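AxyAgu115A (Amphibacillus xylanus NBRC 15112, PDB 6NPS) is a family GH115 alpha-glucuronidase that probably hydrolyses glucuronic acid side groups from the hemicellulose arabinoglucuronoxylan. Local coordinates at residues T123-F128 with L204-K209; L139-G144 with Y198-E203; F173-E178 with G452-Q457. The protein carries 3 engineered substitutions. All blocks are in the same frame, centred on the assembly; numbering follows the deposited sequence.

Contact 1. Residues T123-F128 with L204-K209; sequences TIYGLF and LLLRLK
Phe128, Leu206 and Tyr125 carry most of this contact, in which one side of helix 120-133 packs on the last turn of helix 195-207. Phe128 CG lies anti to its carbonyl carbon, and one face of the ring carries Arg207 CG over its middle, 3.6 Å from the centroid of the Phe128 ring and 10° off its normal, a CH-pi contact. The extended Arg207 chain crosses the phenyl group so that Arg207 CZ comes within 3.5 Å of Phe128 CE1, the guanidinium tilted 34° to the ring and held in place by salt bridges to Glu203 and Asp42. An alanine in place of Phe128 would remove the face under Arg207 CG and the contact with Leu206, and would probably leave the Arg207 chain less firmly placed. Leu206 touches both aromatics, its CB 4.0 Å from Phe128 CE2 and its CD2 4.2 Å from Tyr125 CE1. Lys209 CB lies over one face of the Tyr125 ring, whose OH is hydrogen-bonded to Gly210 O. Lys209, with positive phi, is the C-prime residue of the Schellman motif that ends the helix. Helix 30-47 packs on Phe128 through Ile35 and Val39, while Leu208, pointing away from helix 120-133, meets Leu461 and Leu465 of helix 458-469.

Contact 2. Residues L139-G144 with Y198-E203; sequences LVDWSG and YDHVFE
Within 198-203, His200 is the first residue to meet the loop after helix 120-133, and it makes the one direct hydrogen bond of the contact. Its ND1 donates to Asp141 OD2 over 2.9 Å at 166°, with the acceptor near the imidazole plane and the syn lone pair of the carboxylate in use. Asp141 CG stands anti to its backbone N, which brings the carboxylate edge-on to the imidazole, the two planes 12° apart. A water donates to Asp141 OD2 at 2.7 Å and to the carbonyl His200 O at 2.9 Å, so OD2 is gripped twice and the loop is tied to helix backbone as well as side chain. Val201 follows, its CG2 touching Trp142 CZ3 at 4.4 Å, and the same indole approaches His200 O obliquely. At Glu203 the extended side chain lays OE2 3.7 Å from Asp141 CB. Glu203 OE1 and Asp141 OD2 are 4.1 Å apart; the salt bridge from Glu203 OE2 to Arg207 NE probably eases the repulsion, and the Asp141 carboxylate would probably favour a protonated His200. Helix 230-238 packs against Asp199 and Phe202, helix 482-494 meets Leu139, and the indole of Trp142 meets the ring of Trp185 in helix 181-190.

Contact 3. Residues F173-E178 with G452-Q457; sequences FFINDE and GDIATQ
Ile175 and Ile454 adopt nearly the same first torsion, chi1 -54° and -52°, each with CG1 anti to its carbonyl carbon, and the two chains cross obliquely so that Ile454 CD1 lies 3.8 Å from Ile175 CG1. Phe173 takes the crowded position between backbone N and carbonyl carbon, which brings its CE1 to 4.2 Å from the same methyl, Ile454 CD1. Next to this apolar patch the backbones meet directly. Asn176 N donates to Gly452 O over 3.1 Å at 144°, a bent bond that arrives from above the carbonyl plane. Gly452 CA in turn approaches Asn176 O at 3.1 Å as a CA-H...O contact; Gly452 has positive phi, a conformation that suits a residue without a CB. The Asp453 carboxylate reaches the backbone of Asp177 and Glu178, OD2 lying 3.2 Å from Glu178 CA. Strands 170-174 and 446-450, the first and last in chain order of the eight-stranded parallel sheet of this TIM-barrel family, lie side by side, and the contact lies just beyond their C-terminal ends, where such barrels carry their active sites; a glycerol, probably from the crystallisation liquor, lies beside Asn176, consistent with a pocket there. The carboxylate of Asp453 is buried, with OD1 3.3 Å from the acceptor Asp177 O and OD2 3.3 Å from Glu178 O. These crowded oxygens would probably raise the cost of its negative charge, whereas the hydrogen bond from Phe182 N to Asp453 OD2, at the start of helix 181-190, is likely to offset it.

All three contacts are largely buried and gather round helix 195-207. Contacts 1 and 2 use successive turns of that helix, and join it to helix 120-133 and the loop that follows; Arg207 packs on Val140. Contact 3, whose touching residues are all buried, lies nearest the centre of the chain, at the strand ends of the barrel, and meets the helix through Ile175 and Phe173 against Val201. The chemistry shifts accordingly: aromatic and aliphatic packing with an arginine across a phenyl face and no cross-segment hydrogen bond in contact 1, a partly exposed His-carboxylate pair with bridging water in contact 2, and one bent backbone hydrogen bond and CA-H...O contacts beside buried acids in contact 3.

Contact 1. Residues T123-F128 with L204-K209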
# COMPACT_ATOMS: atom_id res chain seq x y z
N THR A 123 13.48 -61.00 2.25
CA THR A 123 14.66 -61.31 1.45
C THR A 123 15.16 -60.07 0.75
O THR A 123 16.37 -59.80 0.72
CB THR A 123 14.35 -62.40 0.43
OG1 THR A 123 13.65 -63.48 1.07
CG2 THR A 123 15.62 -62.96 -0.22
N ILE A 124 14.24 -59.26 0.22
CA ILE A 124 14.63 -58.06 -0.51
C ILE A 124 15.35 -57.09 0.40
O ILE A 124 16.36 -56.49 0.00
CB ILE A 124 13.39 -57.42 -1.16
CG1 ILE A 124 12.95 -58.33 -2.31
CG2 ILE A 124 13.71 -55.99 -1.58
CD1 ILE A 124 11.60 -57.92 -3.01
N TYR A 125 14.84 -56.90 1.63
CA TYR A 125 15.51 -56.02 2.59
C TYR A 125 16.89 -56.55 2.97
O TYR A 125 17.82 -55.77 3.20
CB TYR A 125 14.65 -55.85 3.85
CG TYR A 125 13.31 -55.21 3.56
CD1 TYR A 125 13.13 -54.35 2.46
CD2 TYR A 125 12.23 -55.42 4.40
CE1 TYR A 125 11.88 -53.76 2.20
CE2 TYR A 125 10.98 -54.83 4.14
CZ TYR A 125 10.80 -54.02 3.05
OH TYR A 125 9.55 -53.47 2.84
N GLY A 126 17.05 -57.88 3.02
CA GLY A 126 18.34 -58.45 3.37
C GLY A 126 19.37 -58.29 2.26
O GLY A 126 20.55 -58.02 2.51
N LEU A 127 18.92 -58.47 1.01
CA LEU A 127 19.77 -58.16 -0.15
C LEU A 127 20.23 -56.71 -0.12
O LEU A 127 21.43 -56.43 -0.25
CB LEU A 127 19.01 -58.47 -1.43
CG LEU A 127 18.97 -59.98 -1.68
CD1 LEU A 127 17.95 -60.31 -2.76
CD2 LEU A 127 20.35 -60.57 -2.07
N PHE A 128 19.31 -55.77 0.09
CA PHE A 128 19.74 -54.39 0.14
C PHE A 128 20.57 -54.09 1.39
O PHE A 128 21.32 -53.11 1.41
CB PHE A 128 18.52 -53.48 0.06
CG PHE A 128 17.93 -53.36 -1.33
CD1 PHE A 128 18.76 -53.32 -2.46
CD2 PHE A 128 16.55 -53.28 -1.52
CE1 PHE A 128 18.22 -53.15 -3.76
CE2 PHE A 128 16.00 -53.13 -2.80
CZ PHE A 128 16.84 -53.05 -3.92
N LEU A 204 13.31 -47.40 -5.37
CA LEU A 204 13.50 -46.40 -4.33
C LEU A 204 12.72 -46.76 -3.08
O LEU A 204 13.24 -46.70 -1.96
CB LEU A 204 13.09 -45.02 -4.84
CG LEU A 204 13.04 -43.93 -3.78
CD1 LEU A 204 14.46 -43.57 -3.20
CD2 LEU A 204 12.38 -42.67 -4.34
N LEU A 205 11.45 -47.12 -3.25
CA LEU A 205 10.59 -47.52 -2.13
C LEU A 205 11.20 -48.67 -1.33
O LEU A 205 11.29 -48.62 -0.09
CB LEU A 205 9.22 -47.95 -2.67
CG LEU A 205 8.27 -48.45 -1.59
CD1 LEU A 205 7.88 -47.27 -0.70
CD2 LEU A 205 7.02 -49.04 -2.25
N LEU A 206 11.60 -49.73 -2.02
CA LEU A 206 12.12 -50.91 -1.33
C LEU A 206 13.50 -50.63 -0.71
O LEU A 206 13.83 -51.18 0.35
CB LEU A 206 12.19 -52.09 -2.29
CG LEU A 206 10.86 -52.69 -2.78
CD1 LEU A 206 11.10 -53.65 -3.93
CD2 LEU A 206 10.19 -53.46 -1.59
N ARG A 207 14.34 -49.81 -1.36
CA ARG A 207 15.63 -49.49 -0.74
C ARG A 207 15.45 -48.70 0.54
O ARG A 207 16.28 -48.80 1.47
CB ARG A 207 16.51 -48.72 -1.74
CG ARG A 207 17.18 -49.63 -2.80
CD ARG A 207 18.13 -48.83 -3.68
NE ARG A 207 18.69 -49.58 -4.82
CZ ARG A 207 19.85 -50.25 -4.80
NH1 ARG A 207 20.58 -50.31 -3.68
NH2 ARG A 207 20.30 -50.85 -5.91
N LEU A 208 14.37 -47.89 0.62
CA LEU A 208 14.05 -47.17 1.85
C LEU A 208 13.27 -48.05 2.82
O LEU A 208 12.80 -47.56 3.84
CB LEU A 208 13.25 -45.89 1.52
CG LEU A 208 13.98 -44.90 0.63
CD1 LEU A 208 13.08 -43.71 0.30
CD2 LEU A 208 15.25 -44.41 1.29
N LYS A 209 13.14 -49.33 2.53
CA LYS A 209 12.45 -50.32 3.37
C LYS A 209 10.94 -50.08 3.46
O LYS A 209 10.29 -50.50 4.45
CB LYS A 209 13.08 -50.39 4.76
CG LYS A 209 14.61 -50.64 4.68
CD LYS A 209 15.29 -50.55 6.02
CE LYS A 209 15.26 -49.12 6.55
NZ LYS A 209 16.50 -48.35 6.23

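Contact 2. Residues L139-G144 with Y198-E203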
# COMPACT_ATOMS: atom_id res chain seq x y z
N LEU A 139 19.61 -44.08 -2.51
CA LEU A 139 19.42 -43.13 -3.60
C LEU A 139 20.40 -43.34 -4.74
O LEU A 139 20.48 -42.49 -5.64
CB LEU A 139 19.56 -41.69 -3.08
CG LEU A 139 18.85 -41.42 -1.75
CD1 LEU A 139 19.13 -40.01 -1.24
CD2 LEU A 139 17.34 -41.67 -1.93
N VAL A 140 21.13 -44.47 -4.74
CA VAL A 140 22.11 -44.76 -5.79
C VAL A 140 21.51 -44.59 -7.18
O VAL A 140 22.10 -43.95 -8.06
CB VAL A 140 22.72 -46.17 -5.59
CG1 VAL A 140 21.64 -47.25 -5.55
CG2 VAL A 140 23.75 -46.45 -6.67
N ASP A 141 20.31 -45.11 -7.40
CA ASP A 141 19.67 -44.97 -8.70
C ASP A 141 18.82 -43.71 -8.80
O ASP A 141 18.90 -42.99 -9.80
CB ASP A 141 18.80 -46.21 -8.97
CG ASP A 141 17.93 -46.05 -10.22
OD1 ASP A 141 18.42 -46.35 -11.33
OD2 ASP A 141 16.76 -45.62 -10.08
N TRP A 142 18.04 -43.41 -7.76
CA TRP A 142 17.10 -42.29 -7.80
C TRP A 142 17.79 -40.94 -7.96
O TRP A 142 17.33 -40.09 -8.74
CB TRP A 142 16.23 -42.29 -6.53
CG TRP A 142 15.22 -41.21 -6.66
CD1 TRP A 142 15.25 -39.98 -6.07
CD2 TRP A 142 14.07 -41.24 -7.50
NE1 TRP A 142 14.16 -39.25 -6.48
CE2 TRP A 142 13.41 -40.00 -7.35
CE3 TRP A 142 13.51 -42.20 -8.34
CZ2 TRP A 142 12.23 -39.69 -8.03
CZ3 TRP A 142 12.33 -41.90 -9.01
CH2 TRP A 142 11.71 -40.64 -8.85
N SER A 143 18.90 -40.70 -7.25
CA SER A 143 19.58 -39.42 -7.27
C SER A 143 20.98 -39.51 -7.88
O SER A 143 21.73 -38.52 -7.85
CB SER A 143 19.69 -38.85 -5.85
OG SER A 143 18.41 -38.69 -5.26
N GLY A 144 21.36 -40.67 -8.40
CA GLY A 144 22.72 -40.82 -8.91
C GLY A 144 23.81 -40.67 -7.86
O GLY A 144 24.83 -40.04 -8.12
N TYR A 198 8.17 -46.92 -13.50
CA TYR A 198 7.80 -47.36 -12.16
C TYR A 198 8.83 -48.29 -11.55
O TYR A 198 8.87 -48.42 -10.33
CB TYR A 198 6.41 -48.05 -12.15
CG TYR A 198 5.33 -47.01 -11.85
CD1 TYR A 198 5.24 -46.42 -10.59
CD2 TYR A 198 4.43 -46.61 -12.82
CE1 TYR A 198 4.30 -45.44 -10.30
CE2 TYR A 198 3.46 -45.65 -12.56
CZ TYR A 198 3.41 -45.06 -11.29
OH TYR A 198 2.47 -44.11 -11.00
N ASP A 199 9.63 -48.97 -12.38
CA ASP A 199 10.70 -49.80 -11.84
C ASP A 199 11.63 -48.97 -10.94
O ASP A 199 12.03 -49.42 -9.86
CB ASP A 199 11.45 -50.47 -12.99
CG ASP A 199 12.40 -51.55 -12.51
OD1 ASP A 199 13.62 -51.42 -12.75
OD2 ASP A 199 11.93 -52.53 -11.88
N HIS A 200 11.93 -47.73 -11.33
CA HIS A 200 12.76 -46.86 -10.48
C HIS A 200 12.04 -46.43 -9.19
O HIS A 200 12.67 -46.29 -8.12
CB HIS A 200 13.18 -45.62 -11.26
CG HIS A 200 13.95 -45.93 -12.50
ND1 HIS A 200 15.32 -46.12 -12.50
CD2 HIS A 200 13.55 -46.08 -13.79
CE1 HIS A 200 15.73 -46.37 -13.73
NE2 HIS A 200 14.67 -46.36 -14.53
N VAL A 201 10.74 -46.15 -9.28
CA VAL A 201 9.94 -45.84 -8.11
C VAL A 201 9.91 -47.04 -7.15
O VAL A 201 10.08 -46.89 -5.94
CB VAL A 201 8.50 -45.45 -8.54
CG1 VAL A 201 7.58 -45.31 -7.34
CG2 VAL A 201 8.54 -44.19 -9.33
N PHE A 202 9.65 -48.23 -7.69
CA PHE A 202 9.61 -49.41 -6.84
C PHE A 202 10.96 -49.64 -6.15
O PHE A 202 11.01 -50.01 -4.98
CB PHE A 202 9.22 -50.66 -7.63
CG PHE A 202 7.85 -50.59 -8.30
CD1 PHE A 202 6.82 -49.81 -7.78
CD2 PHE A 202 7.61 -51.32 -9.45
CE1 PHE A 202 5.57 -49.76 -8.41
CE2 PHE A 202 6.35 -51.27 -10.11
CZ PHE A 202 5.34 -50.51 -9.57
N GLU A 203 12.06 -49.43 -6.88
CA GLU A 203 13.39 -49.65 -6.30
C GLU A 203 13.65 -48.67 -5.16
O GLU A 203 14.15 -49.06 -4.10
CB GLU A 203 14.47 -49.53 -7.38
CG GLU A 203 15.86 -49.87 -6.88
CD GLU A 203 16.98 -49.63 -7.90
OE1 GLU A 203 16.71 -49.57 -9.13
OE2 GLU A 203 18.15 -49.54 -7.46
O HOH W 1 15.47 -45.84 -7.71

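Contact 3. Residues F173-E178 with G452-Q457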
# COMPACT_ATOMS: atom_id res chain seq x y z
N PHE A 173 4.62 -44.11 0.33
CA PHE A 173 4.35 -42.77 -0.12
C PHE A 173 3.39 -42.77 -1.33
O PHE A 173 3.08 -43.79 -1.94
CB PHE A 173 5.66 -42.03 -0.44
CG PHE A 173 6.52 -42.69 -1.54
CD1 PHE A 173 6.23 -42.48 -2.91
CD2 PHE A 173 7.62 -43.48 -1.21
CE1 PHE A 173 7.03 -43.05 -3.92
CE2 PHE A 173 8.44 -44.06 -2.21
CZ PHE A 173 8.14 -43.85 -3.57
N PHE A 174 2.96 -41.55 -1.64
CA PHE A 174 1.95 -41.22 -2.64
C PHE A 174 2.60 -40.23 -3.59
O PHE A 174 3.01 -39.14 -3.16
CB PHE A 174 0.75 -40.57 -1.93
CG PHE A 174 -0.33 -40.03 -2.84
CD1 PHE A 174 -0.56 -40.56 -4.11
CD2 PHE A 174 -1.16 -39.00 -2.37
CE1 PHE A 174 -1.57 -40.06 -4.92
CE2 PHE A 174 -2.19 -38.50 -3.17
CZ PHE A 174 -2.39 -39.03 -4.45
N ILE A 175 2.78 -40.63 -4.84
CA ILE A 175 3.16 -39.70 -5.90
C ILE A 175 1.93 -38.89 -6.28
O ILE A 175 0.99 -39.44 -6.86
CB ILE A 175 3.71 -40.46 -7.11
CG1 ILE A 175 4.84 -41.38 -6.69
CG2 ILE A 175 4.10 -39.48 -8.25
CD1 ILE A 175 5.04 -42.49 -7.73
N ASN A 176 1.91 -37.59 -5.98
CA ASN A 176 0.72 -36.78 -6.19
C ASN A 176 1.12 -35.42 -6.75
O ASN A 176 2.30 -35.13 -6.94
CB ASN A 176 -0.08 -36.63 -4.89
CG ASN A 176 -1.47 -35.97 -5.10
OD1 ASN A 176 -1.93 -35.18 -4.27
ND2 ASN A 176 -2.13 -36.30 -6.22
N ASP A 177 0.12 -34.58 -7.02
CA ASP A 177 0.37 -33.22 -7.48
C ASP A 177 1.40 -33.23 -8.61
O ASP A 177 2.35 -32.44 -8.64
CB ASP A 177 0.82 -32.33 -6.31
CG ASP A 177 0.10 -32.67 -5.00
OD1 ASP A 177 -1.14 -32.57 -4.96
OD2 ASP A 177 0.76 -33.03 -4.00
N GLU A 178 1.23 -34.18 -9.54
CA GLU A 178 2.35 -34.59 -10.38
C GLU A 178 2.44 -33.81 -11.68
O GLU A 178 3.34 -34.07 -12.48
CB GLU A 178 2.31 -36.11 -10.63
CG GLU A 178 1.16 -36.62 -11.54
CD GLU A 178 -0.02 -37.13 -10.72
OE1 GLU A 178 -0.12 -36.78 -9.51
OE2 GLU A 178 -0.86 -37.84 -11.28
N GLY A 452 4.40 -35.45 -3.40
CA GLY A 452 4.37 -34.72 -4.66
C GLY A 452 5.09 -35.44 -5.78
O GLY A 452 4.82 -36.61 -6.05
N ASP A 453 6.04 -34.75 -6.42
CA ASP A 453 6.83 -35.32 -7.51
C ASP A 453 8.10 -35.98 -7.01
O ASP A 453 9.00 -36.23 -7.82
CB ASP A 453 7.24 -34.22 -8.48
CG ASP A 453 6.05 -33.43 -8.98
OD1 ASP A 453 5.68 -32.44 -8.32
OD2 ASP A 453 5.46 -33.82 -10.01
N ILE A 454 8.19 -36.26 -5.70
CA ILE A 454 9.28 -36.97 -5.03
C ILE A 454 10.56 -36.15 -4.95
O ILE A 454 11.17 -36.06 -3.88
CB ILE A 454 9.59 -38.33 -5.69
CG1 ILE A 454 8.31 -39.18 -5.84
CG2 ILE A 454 10.66 -39.04 -4.84
CD1 ILE A 454 8.46 -40.39 -6.77
N ALA A 455 10.99 -35.57 -6.07
CA ALA A 455 12.25 -34.82 -6.08
C ALA A 455 12.38 -33.75 -5.00
O ALA A 455 11.44 -33.00 -4.73
CB ALA A 455 12.46 -34.20 -7.45
N THR A 456 13.58 -33.67 -4.40
CA THR A 456 13.96 -32.84 -3.25
C THR A 456 13.32 -33.30 -1.94
O THR A 456 13.67 -32.79 -0.87
CB THR A 456 13.65 -31.33 -3.44
OG1 THR A 456 12.27 -31.07 -3.17
CG2 THR A 456 13.97 -30.89 -4.88
N GLN A 457 12.45 -34.31 -1.98
CA GLN A 457 11.91 -34.84 -0.73
C GLN A 457 12.72 -36.01 -0.16
O GLN A 457 12.23 -36.68 0.75
CB GLN A 457 10.44 -35.26 -0.91
CG GLN A 457 9.55 -34.22 -1.57
CD GLN A 457 9.33 -32.99 -0.69
OE1 GLN A 457 9.65 -33.01 0.50
NE2 GLN A 457 8.80 -31.93 -1.26